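Local coordinates for protein agarase (Pseudoalteromonas fuliginea, PDB 6XJ9) that probably hydrolyses agarose or its oligosaccharides as a family 50 glycoside hydrolase of a marine bacterium, at residues Ala217-Ile222 against Lys361-Trp366; Pro273-Thr278 against Gly297-Ala302; Asp306-Ala311 against Phe715-Ser720; Phe512-Ser517 against Pro621-Pro626. One frame throughout, in Å; residues are numbered along the deposited sequence.

Contact 1: residues Ala217-Ile222 against Lys361-Trp366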
# COMPACT_ATOMS: atom_id res chain seq x y z
N ALA A 217 -16.23 17.33 23.78
CA ALA A 217 -15.53 16.13 24.22
C ALA A 217 -14.38 15.77 23.27
O ALA A 217 -13.92 14.63 23.27
CB ALA A 217 -16.52 14.99 24.37
N PHE A 218 -13.87 16.74 22.50
CA PHE A 218 -12.91 16.42 21.45
C PHE A 218 -11.54 16.04 22.02
O PHE A 218 -10.74 15.42 21.33
CB PHE A 218 -12.77 17.54 20.42
CG PHE A 218 -11.87 18.69 20.81
CD1 PHE A 218 -12.24 19.59 21.80
CD2 PHE A 218 -10.66 18.90 20.16
CE1 PHE A 218 -11.42 20.65 22.15
CE2 PHE A 218 -9.84 19.97 20.50
CZ PHE A 218 -10.22 20.85 21.49
N LEU A 219 -11.25 16.45 23.26
CA LEU A 219 -9.99 16.06 23.90
C LEU A 219 -10.25 15.06 25.02
O LEU A 219 -9.36 14.80 25.83
CB LEU A 219 -9.28 17.30 24.44
CG LEU A 219 -8.70 18.26 23.40
CD1 LEU A 219 -8.33 19.59 24.03
CD2 LEU A 219 -7.49 17.65 22.69
N THR A 220 -11.46 14.50 25.06
CA THR A 220 -11.87 13.60 26.13
C THR A 220 -11.69 12.16 25.65
O THR A 220 -12.28 11.77 24.64
CB THR A 220 -13.32 13.86 26.57
OG1 THR A 220 -13.33 15.20 27.07
CG2 THR A 220 -13.80 12.92 27.65
N LYS A 221 -10.84 11.43 26.38
CA LYS A 221 -10.63 10.00 26.21
C LYS A 221 -10.29 9.67 24.76
O LYS A 221 -10.90 8.78 24.15
CB LYS A 221 -11.83 9.24 26.79
CG LYS A 221 -12.04 9.46 28.28
CD LYS A 221 -12.72 8.31 28.99
CE LYS A 221 -14.22 8.34 28.87
NZ LYS A 221 -14.82 7.10 29.41
N ILE A 222 -9.28 10.37 24.24
CA ILE A 222 -8.83 10.20 22.86
C ILE A 222 -7.75 9.12 22.78
O ILE A 222 -7.41 8.67 21.69
CB ILE A 222 -8.37 11.56 22.26
CG1 ILE A 222 -7.27 12.22 23.09
CG2 ILE A 222 -9.58 12.47 22.10
CD1 ILE A 222 -6.62 13.44 22.42
N LYS A 361 -5.16 15.24 32.04
CA LYS A 361 -5.66 14.04 32.70
C LYS A 361 -6.72 13.38 31.83
O LYS A 361 -6.68 12.17 31.62
CB LYS A 361 -6.16 14.35 34.12
CG LYS A 361 -6.80 13.17 34.86
CD LYS A 361 -7.48 13.58 36.16
CE LYS A 361 -8.41 12.51 36.72
NZ LYS A 361 -9.40 12.05 35.72
N ASN A 362 -7.63 14.19 31.27
CA ASN A 362 -8.84 13.68 30.65
C ASN A 362 -8.61 13.13 29.23
O ASN A 362 -9.51 12.54 28.65
CB ASN A 362 -9.98 14.70 30.72
CG ASN A 362 -10.54 14.82 32.12
OD1 ASN A 362 -10.79 13.81 32.78
ND2 ASN A 362 -10.72 16.04 32.59
N LEU A 363 -7.39 13.32 28.70
CA LEU A 363 -7.03 12.74 27.41
C LEU A 363 -7.12 11.22 27.46
O LEU A 363 -7.43 10.60 26.44
CB LEU A 363 -5.59 13.14 27.05
CG LEU A 363 -5.29 14.62 26.85
CD1 LEU A 363 -3.78 14.84 26.87
CD2 LEU A 363 -5.89 15.15 25.55
N PHE A 364 -6.83 10.63 28.62
CA PHE A 364 -6.50 9.21 28.75
C PHE A 364 -7.67 8.39 29.29
O PHE A 364 -8.22 8.70 30.35
CB PHE A 364 -5.26 9.08 29.65
CG PHE A 364 -4.06 9.84 29.16
CD1 PHE A 364 -3.38 9.44 28.01
CD2 PHE A 364 -3.61 10.98 29.82
CE1 PHE A 364 -2.28 10.15 27.55
CE2 PHE A 364 -2.51 11.69 29.36
CZ PHE A 364 -1.85 11.28 28.23
N GLU A 365 -8.03 7.32 28.56
CA GLU A 365 -9.00 6.33 29.03
C GLU A 365 -8.47 5.58 30.25
O GLU A 365 -9.25 5.20 31.12
CB GLU A 365 -9.36 5.29 27.95
CG GLU A 365 -10.46 5.75 27.00
CD GLU A 365 -10.93 4.77 25.94
OE1 GLU A 365 -10.23 3.76 25.67
OE2 GLU A 365 -12.00 5.03 25.36
N TRP A 366 -7.14 5.37 30.31
CA TRP A 366 -6.51 4.52 31.31
C TRP A 366 -5.06 4.96 31.54
O TRP A 366 -4.31 5.14 30.59
CB TRP A 366 -6.58 3.04 30.89
CG TRP A 366 -5.73 2.09 31.68
CD1 TRP A 366 -6.10 1.36 32.77
CD2 TRP A 366 -4.35 1.73 31.42
NE1 TRP A 366 -5.07 0.58 33.21
CE2 TRP A 366 -3.98 0.79 32.41
CE3 TRP A 366 -3.40 2.11 30.47
CZ2 TRP A 366 -2.69 0.23 32.46
CZ3 TRP A 366 -2.13 1.56 30.52
CH2 TRP A 366 -1.79 0.63 31.51
O HOH W 1 -12.95 7.19 24.18
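K221 N donates a hydrogen bond to N362 O over 2.9 Å, a nearly straight bond (167° at the hydrogen) that meets the carbonyl in its own plane. One residue on, I222 N reaches L363 O, also at 2.9 Å, but the bond is weak and bent. The same L363 O takes a close approach from K221 CA, 3.3 Å away. A type I turn, A217-T220, precedes the donors, and a second, K361-F364, holds both acceptors. They meet where the loop leaving strand 199-210, the last strand of the CBM-like β-domain, passes the loop that follows helix 358-361. Beneath the backbone bonds L363 reaches back with one branch, its CD2 lying 3.6 Å from I222 CD1 and, less tightly, beside L219 CD2; it lies side by side with both. I222 puts CG1 between its backbone N and carbonyl carbon (chi1 57°), which brings CD1 to L363. On the outer side K221 and E365 cross at about a right angle, K221 CB resting 3.8 Å from E365 CG. Their charged ends stay apart, with K221 NZ 5.4 Å from E365 OE2. A water instead joins this carboxylate to the backbone, donating to E365 OE2 and to K221 O.

Contact 2: residues Pro273-Thr278 against Gly297-Ala302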
# COMPACT_ATOMS: atom_id res chain seq x y z
N PRO A 273 33.45 -3.94 -5.24
CA PRO A 273 34.91 -3.90 -5.09
C PRO A 273 35.36 -4.07 -3.64
O PRO A 273 34.62 -3.76 -2.70
CB PRO A 273 35.28 -2.50 -5.58
CG PRO A 273 34.01 -1.68 -5.40
CD PRO A 273 32.89 -2.66 -5.68
N LYS A 274 36.59 -4.56 -3.47
CA LYS A 274 37.18 -4.69 -2.15
C LYS A 274 38.36 -3.73 -2.07
O LYS A 274 39.30 -3.83 -2.86
CB LYS A 274 37.62 -6.13 -1.89
CG LYS A 274 37.97 -6.44 -0.45
CD LYS A 274 36.98 -7.39 0.19
CE LYS A 274 37.42 -7.89 1.55
NZ LYS A 274 38.81 -8.39 1.53
N LEU A 275 38.27 -2.79 -1.13
CA LEU A 275 39.24 -1.72 -0.94
C LEU A 275 40.06 -2.05 0.30
O LEU A 275 39.80 -3.05 0.95
CB LEU A 275 38.46 -0.41 -0.72
CG LEU A 275 37.93 0.31 -1.96
CD1 LEU A 275 37.10 -0.61 -2.84
CD2 LEU A 275 37.11 1.53 -1.57
N GLU A 276 41.02 -1.18 0.64
CA GLU A 276 41.83 -1.34 1.84
C GLU A 276 40.93 -1.48 3.06
O GLU A 276 40.04 -0.65 3.27
CB GLU A 276 42.79 -0.15 1.98
CG GLU A 276 43.51 -0.11 3.32
CD GLU A 276 44.50 1.02 3.53
OE1 GLU A 276 45.52 0.79 4.18
OE2 GLU A 276 44.25 2.14 3.04
N ALA A 277 41.14 -2.55 3.84
CA ALA A 277 40.43 -2.75 5.09
C ALA A 277 41.23 -2.14 6.24
O ALA A 277 42.28 -2.65 6.62
CB ALA A 277 40.18 -4.22 5.32
N THR A 278 40.73 -1.03 6.79
CA THR A 278 41.46 -0.35 7.85
C THR A 278 40.96 -0.83 9.21
O THR A 278 41.56 -0.50 10.23
CB THR A 278 41.33 1.17 7.74
OG1 THR A 278 39.97 1.47 8.04
CG2 THR A 278 41.73 1.70 6.38
N GLY A 297 36.57 -3.30 4.05
CA GLY A 297 36.94 -2.72 2.77
C GLY A 297 35.85 -2.79 1.70
O GLY A 297 36.10 -2.46 0.54
N TYR A 298 34.64 -3.22 2.08
CA TYR A 298 33.54 -3.27 1.13
C TYR A 298 32.85 -1.91 1.10
O TYR A 298 32.80 -1.23 2.13
CB TYR A 298 32.48 -4.29 1.57
CG TYR A 298 32.98 -5.71 1.59
CD1 TYR A 298 33.08 -6.43 0.41
CD2 TYR A 298 33.39 -6.31 2.77
CE1 TYR A 298 33.56 -7.73 0.41
CE2 TYR A 298 33.86 -7.61 2.78
CZ TYR A 298 33.94 -8.32 1.60
OH TYR A 298 34.41 -9.60 1.58
N LEU A 299 32.27 -1.55 -0.05
CA LEU A 299 31.51 -0.31 -0.16
C LEU A 299 30.30 -0.34 0.78
O LEU A 299 29.76 -1.41 1.06
CB LEU A 299 31.08 -0.05 -1.60
CG LEU A 299 32.18 0.27 -2.62
CD1 LEU A 299 31.58 0.98 -3.82
CD2 LEU A 299 33.30 1.12 -2.01
N TYR A 300 29.89 0.84 1.26
CA TYR A 300 28.89 0.94 2.31
C TYR A 300 28.15 2.26 2.15
O TYR A 300 28.77 3.30 1.93
CB TYR A 300 29.56 0.85 3.68
CG TYR A 300 28.67 0.94 4.89
CD1 TYR A 300 28.03 -0.18 5.41
CD2 TYR A 300 28.48 2.15 5.55
CE1 TYR A 300 27.21 -0.09 6.53
CE2 TYR A 300 27.67 2.25 6.66
CZ TYR A 300 27.04 1.13 7.17
OH TYR A 300 26.26 1.25 8.29
N LEU A 301 26.82 2.19 2.22
CA LEU A 301 25.96 3.36 2.31
C LEU A 301 25.18 3.25 3.61
O LEU A 301 24.82 2.15 4.02
CB LEU A 301 25.01 3.37 1.11
CG LEU A 301 25.65 3.44 -0.28
CD1 LEU A 301 24.60 3.21 -1.35
CD2 LEU A 301 26.34 4.78 -0.52
N ALA A 302 24.91 4.39 4.26
CA ALA A 302 24.26 4.38 5.57
C ALA A 302 22.75 4.57 5.42
O ALA A 302 22.29 5.66 5.08
CB ALA A 302 24.84 5.45 6.46
O HOH W 2 31.96 -3.43 -2.21
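K274 lies across the ring of Y298, and its side chain can be followed outward from the backbone. CB and CG form the stalk. At chi2 (112°, well off a staggered value) the chain turns over the tyrosine, bringing CD onto one face of the ring, 3.8 Å from the centroid and 29° off the normal, a CH-pi contact. The nearest ring atom to K274 CD is Y298 CE1 at 3.4 Å. CE continues to the phenol end, 3.5 Å from Y298 OH, and a second bend at chi4 lifts the ammonium NZ away from the ring plane. Beside this pair L275 N donates to G297 O over 2.8 Å in a nearly straight bond (166°), and G297 CA answers with a CA-H...O approach to L275 O. Glycine is called for here: at this backbone conformation a CB would press on the preceding carbonyl oxygen and run into L275 O. On the inner side P273 CG packs 3.9 Å from L299 CG and near its CD1 branch, while L275 CD2 meets the CD2 branch. A water donates to P273 O (2.7 Å) and accepts from L299 N. The contact thus sets the loop leading into edge strand 282-286 against the segment running into strand 299-305, two strands further along the same sheet; Y286 touches both P273 and L299, and F763 of helix 745-763 packs on L299. Chemically, the lysine's methylenes use the aromatic face while its ammonium is turned off it, and the water bridges a backbone C=O and N-H next to an apolar patch.

Contact 3: residues Asp306-Ala311 against Phe715-Ser720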
# COMPACT_ATOMS: atom_id res chain seq x y z
N ASP A 306 16.53 6.85 13.22
CA ASP A 306 17.01 7.57 14.39
C ASP A 306 16.15 7.25 15.60
O ASP A 306 15.02 6.77 15.46
CB ASP A 306 16.98 9.08 14.17
CG ASP A 306 17.76 9.58 12.96
OD1 ASP A 306 18.93 9.16 12.78
OD2 ASP A 306 17.19 10.42 12.21
N ILE A 307 16.68 7.56 16.79
CA ILE A 307 15.95 7.45 18.05
C ILE A 307 15.60 5.98 18.31
O ILE A 307 14.43 5.63 18.53
CB ILE A 307 14.72 8.41 18.10
CG1 ILE A 307 15.07 9.80 17.56
CG2 ILE A 307 14.15 8.49 19.51
CD1 ILE A 307 15.76 10.69 18.56
N ILE A 308 16.63 5.13 18.30
CA ILE A 308 16.49 3.75 18.75
C ILE A 308 16.69 3.74 20.26
O ILE A 308 17.74 3.30 20.76
CB ILE A 308 17.50 2.81 18.06
CG1 ILE A 308 17.64 3.07 16.56
CG2 ILE A 308 17.15 1.35 18.36
CD1 ILE A 308 16.40 2.79 15.77
N ARG A 309 15.70 4.28 20.97
CA ARG A 309 15.70 4.44 22.42
C ARG A 309 14.29 4.85 22.83
O ARG A 309 13.45 5.08 21.96
CB ARG A 309 16.74 5.49 22.85
CG ARG A 309 16.35 6.93 22.54
CD ARG A 309 17.47 7.93 22.81
NE ARG A 309 16.95 9.28 22.60
CZ ARG A 309 17.65 10.41 22.73
NH1 ARG A 309 18.93 10.37 23.06
NH2 ARG A 309 17.06 11.58 22.54
N LEU A 310 14.06 4.96 24.15
CA LEU A 310 12.73 5.15 24.72
C LEU A 310 12.49 6.59 25.15
O LEU A 310 11.35 6.97 25.40
CB LEU A 310 12.55 4.19 25.90
CG LEU A 310 12.61 2.70 25.57
CD1 LEU A 310 12.10 1.85 26.73
CD2 LEU A 310 11.85 2.37 24.30
N ALA A 311 13.57 7.40 25.22
CA ALA A 311 13.56 8.70 25.88
C ALA A 311 12.47 9.63 25.35
O ALA A 311 11.99 10.49 26.09
CB ALA A 311 14.93 9.35 25.78
N PHE A 715 13.86 9.78 10.61
CA PHE A 715 13.39 10.17 11.94
C PHE A 715 11.90 9.85 12.06
O PHE A 715 11.09 10.54 11.47
CB PHE A 715 13.65 11.67 12.17
CG PHE A 715 13.40 12.16 13.58
CD1 PHE A 715 12.12 12.47 14.01
CD2 PHE A 715 14.45 12.35 14.47
CE1 PHE A 715 11.89 12.93 15.30
CE2 PHE A 715 14.22 12.80 15.76
CZ PHE A 715 12.94 13.10 16.18
N GLN A 716 11.51 8.84 12.86
CA GLN A 716 12.29 8.10 13.84
C GLN A 716 11.68 6.69 13.95
O GLN A 716 10.82 6.32 13.16
CB GLN A 716 12.24 8.84 15.19
CG GLN A 716 10.84 8.90 15.80
CD GLN A 716 10.66 9.69 17.08
OE1 GLN A 716 11.59 10.25 17.64
NE2 GLN A 716 9.43 9.77 17.54
N TYR A 717 12.10 5.92 14.95
CA TYR A 717 11.76 4.50 15.04
C TYR A 717 10.27 4.33 15.33
O TYR A 717 9.55 3.62 14.62
CB TYR A 717 12.62 3.82 16.11
CG TYR A 717 12.52 2.31 16.20
CD1 TYR A 717 12.10 1.53 15.14
CD2 TYR A 717 12.92 1.66 17.36
CE1 TYR A 717 12.02 0.15 15.23
CE2 TYR A 717 12.85 0.28 17.48
CZ TYR A 717 12.41 -0.47 16.41
OH TYR A 717 12.35 -1.83 16.55
N ILE A 718 9.85 4.99 16.41
CA ILE A 718 8.54 4.87 17.02
C ILE A 718 7.77 6.16 16.75
O ILE A 718 8.34 7.24 16.86
CB ILE A 718 8.71 4.68 18.53
CG1 ILE A 718 9.61 3.48 18.84
CG2 ILE A 718 7.36 4.58 19.23
CD1 ILE A 718 10.46 3.64 20.07
N ASP A 719 6.47 6.03 16.42
CA ASP A 719 5.59 7.18 16.33
C ASP A 719 5.69 8.00 17.61
O ASP A 719 5.86 7.45 18.71
CB ASP A 719 4.12 6.78 16.21
CG ASP A 719 3.63 6.45 14.82
OD1 ASP A 719 4.12 7.05 13.86
OD2 ASP A 719 2.71 5.60 14.72
N SER A 720 5.58 9.32 17.47
CA SER A 720 5.50 10.18 18.64
C SER A 720 4.21 9.83 19.38
O SER A 720 3.27 9.36 18.74
CB SER A 720 5.52 11.62 18.24
OG SER A 720 6.85 12.04 17.96
O HOH W 3 11.80 6.67 18.29
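I307 packs against F715 and Q716 where two neighbouring parallel strands, 299-305 and 709-714, run out into loops, an arrangement consistent with the (β/α)8 barrel expected of this glycoside hydrolase family. The peptide bond between F715 and Q716 is cis. F715 holds CG opposite its backbone N (chi1 -172°), which brings ring atom CE2 to 3.6 Å from I307 CG1; I307 CD1 adds a second contact with CE2. D306 OD2 sits at the edge of the same ring, near its plane, while OD1 takes a hydrogen bond from N435 N. A leucine at F715 would probably leave I307 CG1 and CD1 without the ring carbons they touch and open a gap beside D306. Q716 takes a different first torsion: its CG stands between the backbone N and carbonyl carbon (chi1 65°), and the extended chain then lays OE1 alongside I307, 3.5 Å from CG1. At its end NE2 bonds weakly to I718 O. Y717 presents the root of its side chain to I308, whose CD1 lies 3.9 Å from Y717 CG, and the two side chains cross at about a right angle. Farther out Y717 OH is bonded to R424 and T421 of helix 413-428. Y717 N makes a weak bond to D306 O. A water then donates to I307 O at 2.8 Å and accepts from I718 N at 3.2 Å.

Contact 4: residues Phe512-Ser517 against Pro621-Pro626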
# COMPACT_ATOMS: atom_id res chain seq x y z
N PHE A 512 23.46 28.53 13.92
CA PHE A 512 24.55 29.26 13.27
C PHE A 512 24.02 30.44 12.45
O PHE A 512 24.77 31.37 12.17
CB PHE A 512 25.35 28.36 12.33
CG PHE A 512 26.35 27.44 13.00
CD1 PHE A 512 27.56 27.93 13.48
CD2 PHE A 512 26.08 26.08 13.12
CE1 PHE A 512 28.47 27.08 14.08
CE2 PHE A 512 27.00 25.24 13.74
CZ PHE A 512 28.20 25.73 14.20
N GLY A 513 22.74 30.38 12.06
CA GLY A 513 22.17 31.39 11.18
C GLY A 513 21.32 30.78 10.07
O GLY A 513 21.47 29.61 9.73
N ARG A 514 20.41 31.60 9.52
CA ARG A 514 19.57 31.24 8.39
C ARG A 514 19.88 32.22 7.26
O ARG A 514 19.72 33.42 7.43
CB ARG A 514 18.08 31.34 8.77
CG ARG A 514 17.75 30.98 10.21
CD ARG A 514 16.26 30.85 10.50
NE ARG A 514 16.00 30.59 11.92
CZ ARG A 514 14.82 30.24 12.42
NH1 ARG A 514 14.69 30.03 13.72
NH2 ARG A 514 13.77 30.10 11.64
N PRO A 515 20.35 31.74 6.08
CA PRO A 515 20.69 32.63 4.98
C PRO A 515 19.51 33.16 4.16
O PRO A 515 19.39 32.83 2.98
CB PRO A 515 21.60 31.75 4.11
CG PRO A 515 21.11 30.33 4.36
CD PRO A 515 20.62 30.32 5.79
N ASP A 516 18.67 34.01 4.77
CA ASP A 516 17.49 34.54 4.10
C ASP A 516 17.29 36.04 4.34
O ASP A 516 16.46 36.66 3.68
CB ASP A 516 16.24 33.71 4.40
CG ASP A 516 16.04 33.40 5.87
OD1 ASP A 516 16.32 34.29 6.69
OD2 ASP A 516 15.62 32.26 6.18
N SER A 517 18.01 36.60 5.32
CA SER A 517 18.14 38.05 5.46
C SER A 517 19.50 38.33 6.07
O SER A 517 20.08 37.43 6.69
CB SER A 517 17.04 38.63 6.32
OG SER A 517 17.29 38.33 7.69
N PRO A 621 20.40 22.07 9.61
CA PRO A 621 19.09 21.99 8.95
C PRO A 621 19.19 22.68 7.59
O PRO A 621 19.92 23.66 7.43
CB PRO A 621 18.18 22.74 9.94
CG PRO A 621 19.10 23.79 10.53
CD PRO A 621 20.42 23.06 10.70
N ASP A 622 18.48 22.13 6.60
CA ASP A 622 18.50 22.62 5.23
C ASP A 622 17.96 24.05 5.19
O ASP A 622 18.28 24.81 4.27
CB ASP A 622 17.78 21.64 4.28
CG ASP A 622 16.30 21.47 4.59
OD1 ASP A 622 15.86 21.94 5.66
OD2 ASP A 622 15.58 20.88 3.74
N TRP A 623 17.15 24.42 6.19
CA TRP A 623 16.64 25.77 6.28
C TRP A 623 17.63 26.72 6.96
O TRP A 623 17.44 27.93 6.92
CB TRP A 623 15.26 25.82 6.96
CG TRP A 623 15.18 25.12 8.29
CD1 TRP A 623 14.57 23.92 8.54
CD2 TRP A 623 15.66 25.59 9.57
NE1 TRP A 623 14.66 23.61 9.87
CE2 TRP A 623 15.33 24.60 10.53
CE3 TRP A 623 16.36 26.72 10.00
CZ2 TRP A 623 15.68 24.72 11.87
CZ3 TRP A 623 16.72 26.82 11.33
CH2 TRP A 623 16.38 25.84 12.25
N GLY A 624 18.68 26.18 7.59
CA GLY A 624 19.59 27.05 8.34
C GLY A 624 21.05 26.61 8.23
O GLY A 624 21.70 26.29 9.23
N MET A 625 21.57 26.64 7.00
CA MET A 625 22.92 26.19 6.72
C MET A 625 23.70 27.28 5.98
O MET A 625 23.90 27.19 4.77
CB MET A 625 22.90 24.90 5.90
CG MET A 625 21.94 24.91 4.71
SD MET A 625 22.05 23.31 3.83
CE MET A 625 20.96 23.56 2.43
N PRO A 626 24.18 28.36 6.65
CA PRO A 626 24.96 29.39 5.97
C PRO A 626 26.13 28.73 5.25
O PRO A 626 26.79 27.85 5.81
CB PRO A 626 25.50 30.27 7.11
CG PRO A 626 24.52 30.04 8.25
CD PRO A 626 24.05 28.60 8.10
O HOH W 4 21.82 27.43 11.48
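The backbones of F512-P515 and W623-P626 run 101° apart and come nearest at R514 and G624, their CA atoms 4.2 Å from each other. G513 turns its carbonyl toward the P626 ring: G513 O is 3.2 Å from P626 CD and 3.4 Å from P626 CG, so the oxygen rests on the ring's methylene edge. F512 CB touches the same CD at 4.4 Å, and P515 CD comes only loosely near the same ring. A serine in place of P626 would probably open a gap beside F512 CB and leave G513 O without the methylenes it leans on. Both chains are tightly turned, P515 at the centre of an inverse gamma turn and P621-G624 in a type I turn, and P626 is the N-cap residue of helix 627-634. G513 has backbone angles that call for glycine, and a CB there would also press on P626 CG. On the outer side the extended R514 chain crosses W623. In the conformer described, W623 CZ3 lies over a guanidinium face, 3.9 Å from R514 NE, the two planes tilted 48°; because R514 has a second conformer, this pairing is provisional. An ethanediol molecule, probably from the crystallisation liquor, binds near W623. The contact joins the loops following strands 501-506 and 620-621. Its chemistry is mostly apolar against backbone: G513 O and G624 O, both acceptors 3.4 Å apart, cannot bond to each other, and a water lying between them may ease the repulsion.

Overall arrangement
From the N terminus, after strand 199-210, the chain begins contact 1 at 217-222, a loop closed only at 361-366. Contact 2 is nested inside that loop: 273-278 and 297-302 join around the short hairpin 282-293, about 53 Å from contact 1 between centres and on the opposite side of the chain's centre. Segment 306-311 follows in the loop just beyond strand 299-305, opening contact 3, which closes at 715-720; contacts 1 and 3 therefore cross. Contact 4 (512-517 with 621-626) lies within the long loop of contact 3, its centre about 26 Å away. Contact 1 ties the CBM-like side to what is probably the catalytic part, while the other three hold loops around the seven-stranded mixed sheet.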